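Local coordinates for protein mannan endo-1,4-beta-mannosidase (Cryptopygus antarcticus, PDB 4OOU) that hydrolyses internal beta-1,4-mannosidic linkages of mannans, galactomannans and glucomannans, releasing mainly short manno-oligosaccharides, at residues E149-N153 / K220-I225; S194-T198 / M215-L219. All blocks are in the same frame, centred on the assembly; numbering follows the deposited sequence.

Interaction 1 of 2, residues E149-N153 / K220-I225; sequences ESKLN and KTINWI
A salt bridge, Lys-220 NZ donating to Glu-149 OE2 at 2.8 Å, joins two neighbouring outer helices of the glycoside hydrolase family 5 TIM barrel. Segment 149-153 is the first turn of helix 149-167 and 220-225 is interior to helix 215-232; both are alpha-helical. Their axes come within 11.4 Å and their N-to-C directions differ by 38° (signed crossing angle -38°), roughly parallel as expected for helices around such a barrel. The nearest CA atoms are those of Leu-152 and Thr-221, 8.0 Å apart, so side chains fill the gap. Glu-149 (chi1 m, chi2 t) also places OE1 3.5 Å from CH2 of Trp-224, at the indole edge. Leu-152, its CA-to-CB bond directed toward helix 215-232, uses chi1 t and chi2 p to bring CD2 4.1 Å from Trp-224 CB and 4.3 Å from Thr-221 CG2, and CD1 4.0 Å from Ile-225 CG1. Thr-221 OG1 is hydrogen-bonded to Gln-217 O, and Lys-269 makes a cation-pi contact with Trp-224. Glu-149, Ser-150 and Lys-151 bind substrate, so the contact joins the substrate-binding end of helix 149-167 to the next barrel helix. The Trp-224 ring (chi1 m) reaches Asn-153, whose ND2 sits 3.5 Å from CZ3 at the ring edge.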
# COMPACT_ATOMS: atom_id res chain seq x y z
N GLU A 149 -8.43 -21.25 -7.68
CA GLU A 149 -7.01 -21.36 -7.96
C GLU A 149 -6.66 -21.15 -9.43
O GLU A 149 -5.62 -20.58 -9.73
CB GLU A 149 -6.45 -22.71 -7.49
CG GLU A 149 -6.64 -23.00 -6.01
CD GLU A 149 -5.73 -24.10 -5.48
OE1 GLU A 149 -4.97 -24.74 -6.27
OE2 GLU A 149 -5.77 -24.31 -4.24
N SER A 150 -7.50 -21.62 -10.36
CA SER A 150 -7.18 -21.47 -11.82
C SER A 150 -7.38 -20.04 -12.30
O SER A 150 -6.60 -19.54 -13.13
CB SER A 150 -7.98 -22.46 -12.70
OG SER A 150 -9.39 -22.27 -12.56
N LYS A 151 -8.42 -19.40 -11.79
CA LYS A 151 -8.75 -18.05 -12.19
C LYS A 151 -7.72 -17.06 -11.66
O LYS A 151 -7.43 -16.06 -12.30
CB LYS A 151 -10.17 -17.68 -11.72
CG LYS A 151 -11.32 -18.41 -12.43
CD LYS A 151 -12.69 -18.04 -11.85
CE LYS A 151 -13.85 -18.72 -12.60
NZ LYS A 151 -15.20 -18.43 -12.04
N LEU A 152 -7.16 -17.36 -10.49
CA LEU A 152 -6.09 -16.52 -9.91
C LEU A 152 -4.83 -16.58 -10.74
O LEU A 152 -4.19 -15.54 -11.01
CB LEU A 152 -5.75 -16.95 -8.49
CG LEU A 152 -4.77 -16.08 -7.67
CD1 LEU A 152 -4.95 -14.58 -7.86
CD2 LEU A 152 -4.93 -16.41 -6.20
N ASN A 153 -4.48 -17.80 -11.15
CA ASN A 153 -3.36 -17.97 -12.05
C ASN A 153 -3.58 -17.27 -13.39
O ASN A 153 -2.60 -16.88 -14.04
CB ASN A 153 -3.03 -19.46 -12.28
CG ASN A 153 -2.31 -20.09 -11.09
OD1 ASN A 153 -1.24 -19.63 -10.66
ND2 ASN A 153 -2.91 -21.15 -10.54
N LYS A 220 -4.16 -16.64 1.62
CA LYS A 220 -3.75 -17.50 0.53
C LYS A 220 -3.65 -16.64 -0.74
O LYS A 220 -2.69 -16.72 -1.53
CB LYS A 220 -4.78 -18.60 0.32
CG LYS A 220 -4.37 -19.62 -0.73
CD LYS A 220 -5.55 -20.14 -1.53
CE LYS A 220 -5.23 -21.49 -2.12
NZ LYS A 220 -6.43 -22.02 -2.78
N THR A 221 -4.67 -15.82 -0.94
CA THR A 221 -4.70 -14.99 -2.13
C THR A 221 -3.51 -14.04 -2.15
O THR A 221 -2.83 -13.91 -3.18
CB THR A 221 -6.03 -14.25 -2.22
OG1 THR A 221 -7.06 -15.22 -2.33
CG2 THR A 221 -6.06 -13.36 -3.43
N ILE A 222 -3.21 -13.41 -1.01
CA ILE A 222 -2.11 -12.47 -1.05
C ILE A 222 -0.75 -13.21 -1.10
O ILE A 222 0.17 -12.78 -1.79
CB ILE A 222 -2.24 -11.18 -0.11
CG1 ILE A 222 -0.92 -10.78 0.51
CG2 ILE A 222 -3.36 -11.20 0.95
CD1 ILE A 222 -0.72 -11.33 1.88
N ASN A 223 -0.67 -14.38 -0.48
CA ASN A 223 0.52 -15.23 -0.59
C ASN A 223 0.86 -15.57 -2.04
O ASN A 223 1.97 -15.28 -2.52
CB ASN A 223 0.33 -16.52 0.24
CG ASN A 223 1.53 -17.46 0.20
OD1 ASN A 223 1.38 -18.65 -0.10
ND2 ASN A 223 2.74 -16.93 0.51
N TRP A 224 -0.12 -16.12 -2.76
CA TRP A 224 0.10 -16.48 -4.16
C TRP A 224 0.53 -15.26 -4.96
O TRP A 224 1.42 -15.36 -5.81
CB TRP A 224 -1.14 -17.07 -4.80
CG TRP A 224 -1.42 -18.47 -4.42
CD1 TRP A 224 -1.26 -19.01 -3.19
CD2 TRP A 224 -1.95 -19.51 -5.25
NE1 TRP A 224 -1.65 -20.31 -3.19
CE2 TRP A 224 -2.08 -20.65 -4.44
CE3 TRP A 224 -2.32 -19.59 -6.60
CZ2 TRP A 224 -2.58 -21.88 -4.93
CZ3 TRP A 224 -2.81 -20.81 -7.10
CH2 TRP A 224 -2.93 -21.94 -6.26
N ILE A 225 -0.11 -14.12 -4.70
CA ILE A 225 0.17 -12.94 -5.51
C ILE A 225 1.58 -12.39 -5.28
O ILE A 225 2.30 -12.10 -6.25
CB ILE A 225 -0.90 -11.87 -5.32
CG1 ILE A 225 -2.22 -12.36 -5.91
CG2 ILE A 225 -0.50 -10.59 -6.05
CD1 ILE A 225 -3.41 -11.51 -5.50

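Interaction 2 of 2, residues S194-T198 / M215-L219; sequences SCYDT and MKQIL
Helix 215-232 begins against the long beta-alpha loop of the TIM barrel that precedes it, which runs from strand 179-180 and folds back so that 194-198 packs on the first helical turn. Ser-194 to Tyr-196 have phi and psi both negative (-82/-16, -49/-30, -106/-19); the chain then extends at Asp-197 (-73/124) toward Thr-198. Nearest in the backbone are Tyr-196 and Met-215, CA to CA 5.2 Å. Met-215 starts the helix, its O accepting from Leu-219 N at 2.8 Å. Its CB lies 3.9 Å from Tyr-196 O and 4.1 Å from Thr-198 CG2, its CG 3.4 Å from Cys-195 O; chi1 t and chi2 p then lead the side chain's end away. Lys-216, all four chi angles t, lies along the phenol of Tyr-196 (chi1 m): its CB stands 4.1 Å from the ring centroid, 7° off the normal, a CH-pi contact over the face. One turn on, Leu-219 (m, t) brings CD1 to 3.9 Å from Tyr-196 CE1 at the ring edge and 3.5 Å from Cys-195 O. Thr-198 OG1 is hydrogen-bonded to Gly-189 N. The Cys-195–Cys-262 disulfide fastens the loop to helix 260-267, whose Ala-266 touches Tyr-196 and Leu-219, placing the contact between that helix and 215-232.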
# COMPACT_ATOMS: atom_id res chain seq x y z
N SER A 194 -4.34 -19.54 14.71
CA SER A 194 -4.65 -18.17 15.10
C SER A 194 -4.28 -17.09 14.06
O SER A 194 -4.75 -15.95 14.17
CB SER A 194 -4.00 -17.85 16.45
OG SER A 194 -2.61 -17.69 16.29
N CYS A 195 -3.45 -17.45 13.07
CA CYS A 195 -3.46 -16.77 11.78
C CYS A 195 -4.83 -16.60 11.12
O CYS A 195 -4.99 -15.66 10.32
CB CYS A 195 -2.62 -17.51 10.73
SG CYS A 195 -0.88 -17.64 11.11
N TYR A 196 -5.78 -17.51 11.37
CA TYR A 196 -7.12 -17.43 10.76
C TYR A 196 -8.23 -16.99 11.76
O TYR A 196 -9.28 -16.54 11.34
CB TYR A 196 -7.49 -18.76 10.05
CG TYR A 196 -6.41 -19.33 9.12
CD1 TYR A 196 -5.58 -18.48 8.37
CD2 TYR A 196 -6.21 -20.72 9.01
CE1 TYR A 196 -4.58 -19.01 7.54
CE2 TYR A 196 -5.22 -21.25 8.17
CZ TYR A 196 -4.41 -20.38 7.43
OH TYR A 196 -3.42 -20.86 6.59
N ASP A 197 -8.00 -17.09 13.07
CA ASP A 197 -9.06 -16.73 14.02
C ASP A 197 -9.25 -15.22 14.05
O ASP A 197 -8.30 -14.50 14.33
CB ASP A 197 -8.73 -17.23 15.44
CG ASP A 197 -9.86 -16.96 16.44
OD1 ASP A 197 -10.06 -15.80 16.85
OD2 ASP A 197 -10.53 -17.94 16.82
N THR A 198 -10.46 -14.75 13.80
CA THR A 198 -10.73 -13.31 13.72
C THR A 198 -12.00 -12.95 14.51
O THR A 198 -12.75 -12.01 14.19
CB THR A 198 -10.85 -12.85 12.23
OG1 THR A 198 -11.91 -13.52 11.54
CG2 THR A 198 -9.55 -13.11 11.46
N MET A 215 -10.24 -15.17 6.49
CA MET A 215 -8.84 -14.84 6.55
C MET A 215 -8.02 -15.83 5.75
O MET A 215 -7.07 -15.44 5.08
CB MET A 215 -8.34 -14.83 7.98
CG MET A 215 -7.01 -14.12 8.13
SD MET A 215 -7.25 -12.35 8.09
CE MET A 215 -5.99 -12.00 6.88
N LYS A 216 -8.38 -17.10 5.82
CA LYS A 216 -7.61 -18.10 5.10
C LYS A 216 -7.52 -17.76 3.61
O LYS A 216 -6.44 -17.82 3.03
CB LYS A 216 -8.14 -19.52 5.29
CG LYS A 216 -7.31 -20.53 4.48
CD LYS A 216 -7.50 -21.99 4.84
CE LYS A 216 -6.38 -22.79 4.20
NZ LYS A 216 -6.58 -24.25 4.36
N GLN A 217 -8.65 -17.44 2.98
CA GLN A 217 -8.62 -17.13 1.55
C GLN A 217 -7.90 -15.82 1.30
O GLN A 217 -7.05 -15.75 0.40
CB GLN A 217 -10.01 -17.09 0.94
CG GLN A 217 -10.75 -18.42 1.05
CD GLN A 217 -9.95 -19.57 0.49
OE1 GLN A 217 -9.60 -19.58 -0.70
NE2 GLN A 217 -9.63 -20.54 1.34
N ILE A 218 -8.20 -14.81 2.12
CA ILE A 218 -7.43 -13.55 2.04
C ILE A 218 -5.93 -13.81 1.99
O ILE A 218 -5.26 -13.36 1.06
CB ILE A 218 -7.70 -12.58 3.21
CG1 ILE A 218 -9.13 -12.01 3.13
CG2 ILE A 218 -6.65 -11.47 3.19
CD1 ILE A 218 -9.55 -11.13 4.28
N LEU A 219 -5.42 -14.54 2.98
CA LEU A 219 -3.97 -14.77 3.14
C LEU A 219 -3.38 -15.65 2.07
O LEU A 219 -2.23 -15.44 1.67
CB LEU A 219 -3.65 -15.40 4.52
CG LEU A 219 -3.93 -14.50 5.73
CD1 LEU A 219 -3.74 -15.28 7.02
CD2 LEU A 219 -3.02 -13.28 5.69

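In the fold
Both contacts use helix 215-232, whose segments 215-219 and 220-225 are consecutive; the contact centres are 15 Å apart, on the same side of the chain's centre. In the sequence, both segments of interaction 2 fall between those of interaction 1: helix 149-167 comes first, then strands 173-177 and 179-180, the long loop carrying 194-198, and finally the shared helix. One helix thus meets its barrel neighbour through 220-225 and its own preceding beta-alpha loop through 215-219. Substrate-binding residues lie in interaction 1 and near interaction 2, where the side chain of Gln-187 is about 7 Å from that of Thr-198.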